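Local atomic coordinates of ribulose-5-phosphate reductase 1 (Staphylococcus aureus, PDB entry 6XHK), a protein that catalyses the NADPH-dependent reduction of D-ribulose 5-phosphate to D-ribitol 5-phosphate, a step in making the ribitol phosphate of wall teichoic acid. Residues V21-M35 / F116-A128. Numbering follows the deposited sequence.
Sequences VDIYSDYVIVRPLYM and FMQDFVLLNHDRA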
loop_
_atom_site.group_PDB
_atom_site.type_symbol
_atom_site.label_atom_id
_atom_site.label_comp_id
_atom_site.label_asym_id
_atom_site.label_seq_id
_atom_site.Cartn_x
_atom_site.Cartn_y
_atom_site.Cartn_z
ATOM N N VAL A 21 -27.367 -0.190 -11.259
ATOM C CA VAL A 21 -26.761 -1.307 -10.544
ATOM C C VAL A 21 -27.814 -2.388 -10.385
ATOM O O VAL A 21 -28.911 -2.119 -9.882
ATOM C CB VAL A 21 -26.210 -0.887 -9.167
ATOM C CG1 VAL A 21 -25.880 -2.117 -8.331
ATOM C CG2 VAL A 21 -24.983 -0.027 -9.340
ATOM N N ASP A 22 -27.488 -3.603 -10.823
ATOM C CA ASP A 22 -28.432 -4.715 -10.775
ATOM C C ASP A 22 -28.199 -5.467 -9.470
ATOM O O ASP A 22 -27.175 -6.136 -9.306
ATOM C CB ASP A 22 -28.260 -5.636 -11.977
ATOM C CG ASP A 22 -29.291 -6.735 -12.019
ATOM O OD1 ASP A 22 -30.237 -6.613 -12.813
ATOM O OD2 ASP A 22 -29.192 -7.697 -11.239
ATOM N N ILE A 23 -29.150 -5.338 -8.541
ATOM C CA ILE A 23 -29.078 -6.005 -7.244
ATOM C C ILE A 23 -28.907 -7.506 -7.439
ATOM O O ILE A 23 -28.279 -8.187 -6.621
ATOM C CB ILE A 23 -30.353 -5.658 -6.422
ATOM C CG1 ILE A 23 -30.545 -4.139 -6.335
ATOM C CG2 ILE A 23 -30.332 -6.252 -5.019
ATOM C CD1 ILE A 23 -31.473 -3.547 -7.436
ATOM N N TYR A 24 -29.419 -8.042 -8.544
ATOM C CA TYR A 24 -29.606 -9.479 -8.679
ATOM C C TYR A 24 -28.549 -10.126 -9.577
ATOM O O TYR A 24 -28.801 -11.155 -10.205
ATOM C CB TYR A 24 -31.035 -9.783 -9.156
ATOM C CG TYR A 24 -32.114 -9.194 -8.231
ATOM C CD1 TYR A 24 -32.521 -9.879 -7.083
ATOM C CD2 TYR A 24 -32.765 -7.997 -8.533
ATOM C CE1 TYR A 24 -33.483 -9.356 -6.219
ATOM C CE2 TYR A 24 -33.743 -7.471 -7.677
ATOM C CZ TYR A 24 -34.099 -8.158 -6.523
ATOM O OH TYR A 24 -35.061 -7.667 -5.658
ATOM N N SER A 25 -27.350 -9.554 -9.620
ATOM C CA SER A 25 -26.268 -10.033 -10.465
ATOM C C SER A 25 -25.275 -10.875 -9.656
ATOM O O SER A 25 -25.325 -10.934 -8.421
ATOM C CB SER A 25 -25.581 -8.845 -11.145
ATOM O OG SER A 25 -24.930 -8.016 -10.205
ATOM N N ASP A 26 -24.363 -11.554 -10.378
ATOM C CA ASP A 26 -23.399 -12.446 -9.743
ATOM C C ASP A 26 -22.300 -11.682 -9.022
ATOM O O ASP A 26 -21.259 -12.249 -8.665
ATOM C CB ASP A 26 -22.802 -13.409 -10.769
ATOM C CG ASP A 26 -22.159 -14.624 -10.119
ATOM O OD1 ASP A 26 -22.487 -14.917 -8.947
ATOM O OD2 ASP A 26 -21.330 -15.291 -10.781
ATOM N N TYR A 27 -22.526 -10.395 -8.810
ATOM C CA TYR A 27 -21.628 -9.553 -8.053
ATOM C C TYR A 27 -22.103 -9.506 -6.604
ATOM O O TYR A 27 -23.183 -9.991 -6.250
ATOM C CB TYR A 27 -21.574 -8.165 -8.688
ATOM C CG TYR A 27 -20.845 -8.142 -10.011
ATOM C CD1 TYR A 27 -21.109 -7.156 -10.951
ATOM C CD2 TYR A 27 -19.913 -9.127 -10.338
ATOM C CE1 TYR A 27 -20.453 -7.128 -12.175
ATOM C CE2 TYR A 27 -19.253 -9.112 -11.558
ATOM C CZ TYR A 27 -19.531 -8.105 -12.472
ATOM O OH TYR A 27 -18.889 -8.067 -13.685
ATOM N N VAL A 28 -21.270 -8.939 -5.749
ATOM C CA VAL A 28 -21.618 -8.644 -4.369
ATOM C C VAL A 28 -21.570 -7.122 -4.220
ATOM O O VAL A 28 -20.526 -6.499 -4.438
ATOM C CB VAL A 28 -20.713 -9.401 -3.373
ATOM C CG1 VAL A 28 -19.302 -9.296 -3.754
ATOM C CG2 VAL A 28 -20.824 -8.828 -1.993
ATOM N N ILE A 29 -22.723 -6.516 -3.942
ATOM C CA ILE A 29 -22.842 -5.061 -3.864
ATOM C C ILE A 29 -22.412 -4.615 -2.475
ATOM O O ILE A 29 -22.920 -5.111 -1.471
ATOM C CB ILE A 29 -24.273 -4.593 -4.178
ATOM C CG1 ILE A 29 -24.646 -4.890 -5.638
ATOM C CG2 ILE A 29 -24.415 -3.114 -3.902
ATOM C CD1 ILE A 29 -25.250 -6.258 -5.857
ATOM N N VAL A 30 -21.476 -3.674 -2.420
ATOM C CA VAL A 30 -20.741 -3.326 -1.208
ATOM C C VAL A 30 -20.805 -1.822 -1.017
ATOM O O VAL A 30 -20.575 -1.063 -1.967
ATOM C CB VAL A 30 -19.277 -3.802 -1.293
ATOM C CG1 VAL A 30 -18.534 -3.558 -0.007
ATOM C CG2 VAL A 30 -19.245 -5.282 -1.612
ATOM N N ARG A 31 -21.124 -1.376 0.239
ATOM C CA ARG A 31 -20.992 0.068 0.383
ATOM C C ARG A 31 -19.670 0.382 1.052
ATOM O O ARG A 31 -19.372 -0.170 2.122
ATOM C CB ARG A 31 -22.121 0.686 1.201
ATOM C CG ARG A 31 -21.861 2.170 1.442
ATOM C CD ARG A 31 -22.957 2.814 2.172
ATOM N NE ARG A 31 -22.631 4.168 2.591
ATOM C CZ ARG A 31 -23.010 5.244 1.905
ATOM N NH1 ARG A 31 -23.685 5.108 0.767
ATOM N NH2 ARG A 31 -22.717 6.458 2.343
ATOM N N PRO A 32 -18.848 1.235 0.458
ATOM C CA PRO A 32 -17.583 1.576 1.102
ATOM C C PRO A 32 -17.789 2.301 2.421
ATOM O O PRO A 32 -18.723 3.088 2.578
ATOM C CB PRO A 32 -16.889 2.441 0.044
ATOM C CG PRO A 32 -17.992 3.034 -0.758
ATOM C CD PRO A 32 -19.030 1.953 -0.821
ATOM N N LEU A 33 -16.921 1.984 3.387
ATOM C CA LEU A 33 -16.937 2.574 4.724
ATOM C C LEU A 33 -15.738 3.479 4.976
ATOM O O LEU A 33 -15.905 4.679 5.204
ATOM C CB LEU A 33 -17.006 1.476 5.808
ATOM C CG LEU A 33 -18.275 0.621 5.827
ATOM C CD1 LEU A 33 -18.236 -0.484 6.879
ATOM C CD2 LEU A 33 -19.481 1.521 5.993
ATOM N N TYR A 34 -14.527 2.932 4.967
ATOM C CA TYR A 34 -13.300 3.712 5.050
ATOM C C TYR A 34 -12.441 3.464 3.807
ATOM O O TYR A 34 -12.464 2.385 3.205
ATOM C CB TYR A 34 -12.548 3.381 6.349
ATOM C CG TYR A 34 -13.366 3.672 7.602
ATOM C CD1 TYR A 34 -14.122 2.669 8.229
ATOM C CD2 TYR A 34 -13.363 4.943 8.176
ATOM C CE1 TYR A 34 -14.865 2.937 9.373
ATOM C CE2 TYR A 34 -14.105 5.221 9.326
ATOM C CZ TYR A 34 -14.852 4.217 9.919
ATOM O OH TYR A 34 -15.579 4.498 11.060
ATOM N N MET A 35 -11.717 4.494 3.385
ATOM C CA MET A 35 -10.878 4.374 2.203
ATOM C C MET A 35 -9.725 5.356 2.333
ATOM O O MET A 35 -9.860 6.396 2.984
ATOM C CB MET A 35 -11.694 4.615 0.924
ATOM C CG MET A 35 -12.321 5.994 0.764
ATOM S SD MET A 35 -13.354 6.063 -0.732
ATOM C CE MET A 35 -14.234 4.514 -0.587
ATOM N N PHE A 116 -13.380 3.458 -6.190
ATOM C CA PHE A 116 -14.161 3.217 -4.980
ATOM C C PHE A 116 -14.943 4.431 -4.494
ATOM O O PHE A 116 -15.803 4.281 -3.618
ATOM C CB PHE A 116 -13.261 2.724 -3.831
ATOM C CG PHE A 116 -12.739 1.325 -4.014
ATOM C CD1 PHE A 116 -13.166 0.529 -5.062
ATOM C CD2 PHE A 116 -11.779 0.815 -3.146
ATOM C CE1 PHE A 116 -12.663 -0.768 -5.223
ATOM C CE2 PHE A 116 -11.263 -0.480 -3.303
ATOM C CZ PHE A 116 -11.712 -1.274 -4.338
ATOM N N MET A 117 -14.695 5.624 -5.024
ATOM C CA MET A 117 -15.519 6.769 -4.638
ATOM C C MET A 117 -16.879 6.675 -5.322
ATOM O O MET A 117 -17.200 7.405 -6.261
ATOM C CB MET A 117 -14.814 8.071 -4.964
ATOM C CG MET A 117 -13.406 8.128 -4.468
ATOM S SD MET A 117 -12.620 9.503 -5.280
ATOM C CE MET A 117 -13.456 10.859 -4.516
ATOM N N GLN A 118 -17.706 5.759 -4.825
ATOM C CA GLN A 118 -19.075 5.654 -5.305
ATOM C C GLN A 118 -19.957 5.110 -4.184
ATOM O O GLN A 118 -19.468 4.627 -3.161
ATOM C CB GLN A 118 -19.152 4.788 -6.572
ATOM C CG GLN A 118 -18.376 3.500 -6.554
ATOM C CD GLN A 118 -17.992 3.081 -7.948
ATOM O OE1 GLN A 118 -17.480 3.892 -8.709
ATOM N NE2 GLN A 118 -18.294 1.838 -8.318
ATOM N N ASP A 119 -21.279 5.209 -4.384
ATOM C CA ASP A 119 -22.210 4.758 -3.353
ATOM C C ASP A 119 -22.185 3.240 -3.201
ATOM O O ASP A 119 -22.370 2.734 -2.089
ATOM C CB ASP A 119 -23.635 5.223 -3.656
ATOM C CG ASP A 119 -23.887 6.671 -3.264
ATOM O OD1 ASP A 119 -23.236 7.161 -2.309
ATOM O OD2 ASP A 119 -24.783 7.297 -3.886
ATOM N N PHE A 120 -21.961 2.495 -4.294
ATOM C CA PHE A 120 -21.887 1.041 -4.229
ATOM C C PHE A 120 -20.758 0.549 -5.128
ATOM O O PHE A 120 -20.541 1.093 -6.215
ATOM C CB PHE A 120 -23.190 0.380 -4.675
ATOM C CG PHE A 120 -24.385 0.771 -3.858
ATOM C CD1 PHE A 120 -24.611 0.217 -2.609
ATOM C CD2 PHE A 120 -25.346 1.633 -4.404
ATOM C CE1 PHE A 120 -25.723 0.576 -1.882
ATOM C CE2 PHE A 120 -26.470 1.985 -3.702
ATOM C CZ PHE A 120 -26.663 1.454 -2.437
ATOM N N VAL A 121 -20.046 -0.479 -4.674
ATOM C CA VAL A 121 -18.957 -1.103 -5.422
ATOM C C VAL A 121 -19.328 -2.556 -5.662
ATOM O O VAL A 121 -19.624 -3.286 -4.711
ATOM C CB VAL A 121 -17.615 -1.000 -4.679
ATOM C CG1 VAL A 121 -16.514 -1.549 -5.518
ATOM C CG2 VAL A 121 -17.299 0.443 -4.380
ATOM N N LEU A 122 -19.309 -2.979 -6.922
ATOM C CA LEU A 122 -19.610 -4.366 -7.260
ATOM C C LEU A 122 -18.320 -5.162 -7.362
ATOM O O LEU A 122 -17.364 -4.726 -7.998
ATOM C CB LEU A 122 -20.381 -4.463 -8.568
ATOM C CG LEU A 122 -21.612 -3.584 -8.522
ATOM C CD1 LEU A 122 -21.338 -2.235 -9.190
ATOM C CD2 LEU A 122 -22.713 -4.319 -9.192
ATOM N N LEU A 123 -18.299 -6.325 -6.740
ATOM C CA LEU A 123 -17.093 -7.117 -6.628
ATOM C C LEU A 123 -17.404 -8.569 -6.928
ATOM O O LEU A 123 -18.510 -9.049 -6.686
ATOM C CB LEU A 123 -16.479 -7.008 -5.234
ATOM C CG LEU A 123 -16.192 -5.602 -4.718
ATOM C CD1 LEU A 123 -15.537 -5.683 -3.369
ATOM C CD2 LEU A 123 -15.307 -4.850 -5.684
ATOM N N ASN A 124 -16.423 -9.268 -7.469
ATOM C CA ASN A 124 -16.617 -10.698 -7.548
ATOM C C ASN A 124 -16.465 -11.300 -6.159
ATOM O O ASN A 124 -15.904 -10.695 -5.243
ATOM C CB ASN A 124 -15.643 -11.315 -8.550
ATOM C CG ASN A 124 -15.859 -10.777 -9.945
ATOM O OD1 ASN A 124 -15.337 -9.716 -10.296
ATOM N ND2 ASN A 124 -16.704 -11.458 -10.722
ATOM N N HIS A 125 -17.006 -12.495 -5.996
ATOM C CA HIS A 125 -16.986 -13.092 -4.677
ATOM C C HIS A 125 -15.572 -13.360 -4.211
ATOM O O HIS A 125 -15.312 -13.330 -3.006
ATOM C CB HIS A 125 -17.820 -14.349 -4.725
ATOM C CG HIS A 125 -19.269 -14.048 -4.849
ATOM N ND1 HIS A 125 -19.879 -13.895 -6.074
ATOM C CD2 HIS A 125 -20.214 -13.789 -3.916
ATOM C CE1 HIS A 125 -21.150 -13.591 -5.890
ATOM N NE2 HIS A 125 -21.379 -13.520 -4.590
ATOM N N ASP A 126 -14.652 -13.581 -5.148
ATOM C CA ASP A 126 -13.236 -13.703 -4.845
ATOM C C ASP A 126 -12.521 -12.356 -4.763
ATOM O O ASP A 126 -11.333 -12.339 -4.446
ATOM C CB ASP A 126 -12.537 -14.589 -5.886
ATOM C CG ASP A 126 -12.738 -14.104 -7.319
ATOM O OD1 ASP A 126 -13.478 -13.124 -7.529
ATOM O OD2 ASP A 126 -12.113 -14.683 -8.237
ATOM N N ARG A 127 -13.192 -11.232 -5.042
ATOM C CA ARG A 127 -12.578 -9.920 -4.887
ATOM C C ARG A 127 -13.038 -9.204 -3.602
ATOM O O ARG A 127 -12.899 -7.979 -3.493
ATOM C CB ARG A 127 -12.822 -9.058 -6.136
ATOM N N ALA A 128 -13.529 -9.955 -2.608
ATOM C CA ALA A 128 -14.047 -9.394 -1.352
ATOM C C ALA A 128 -13.706 -10.317 -0.189
ATOM O O ALA A 128 -14.179 -11.461 -0.145
ATOM C CB ALA A 128 -15.563 -9.179 -1.419
#
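Val-30 O accepts the backbone N-H of Val-121 at 2.8 Å. The CA of Phe-120 adds a C-H...O contact to the same oxygen. Val-30 N returns a bond to Val-121 O. Val-28 and Leu-123 form the next hydrogen-bonded pair, with Val-28 N 2.9 Å from Leu-123 O. Ile-29 and Leu-122 lie between them as a non-hydrogen-bonded pair. Strand 28-35 thus runs antiparallel to the short strand 121-123, within the GroES-like domain of this zinc-type alcohol dehydrogenase. The other edge of strand 28-35 bonds to strand 65-73. On one face, the side chains of Val-30 and Leu-123 cross at about a right angle. On the other, Ile-29 CG2 packs against Phe-120 CD1 at 3.6 Å. Leu-122 CD2 reaches Val-21 CG1 tip to tip. Leu-122 CB lies 3.7 Å from Tyr-27 CD1. Asn-124 ND2 sits at the edge of the Tyr-27 ring, with amide and ring planes 82° apart. The outstretched Arg-31 chain runs beside Asp-119 in a long salt bridge, Arg-31 NH1 to Asp-119 OD1 3.7 Å. Asp-119 OD2 takes a hydrogen bond from Gln-4 NE2. The bent end of Met-35 (chi3 45°) brings CE to 3.8 Å from Phe-116 CB. The Phe-116 side chain lies close to that of His-64, predicted to bind the catalytic zinc.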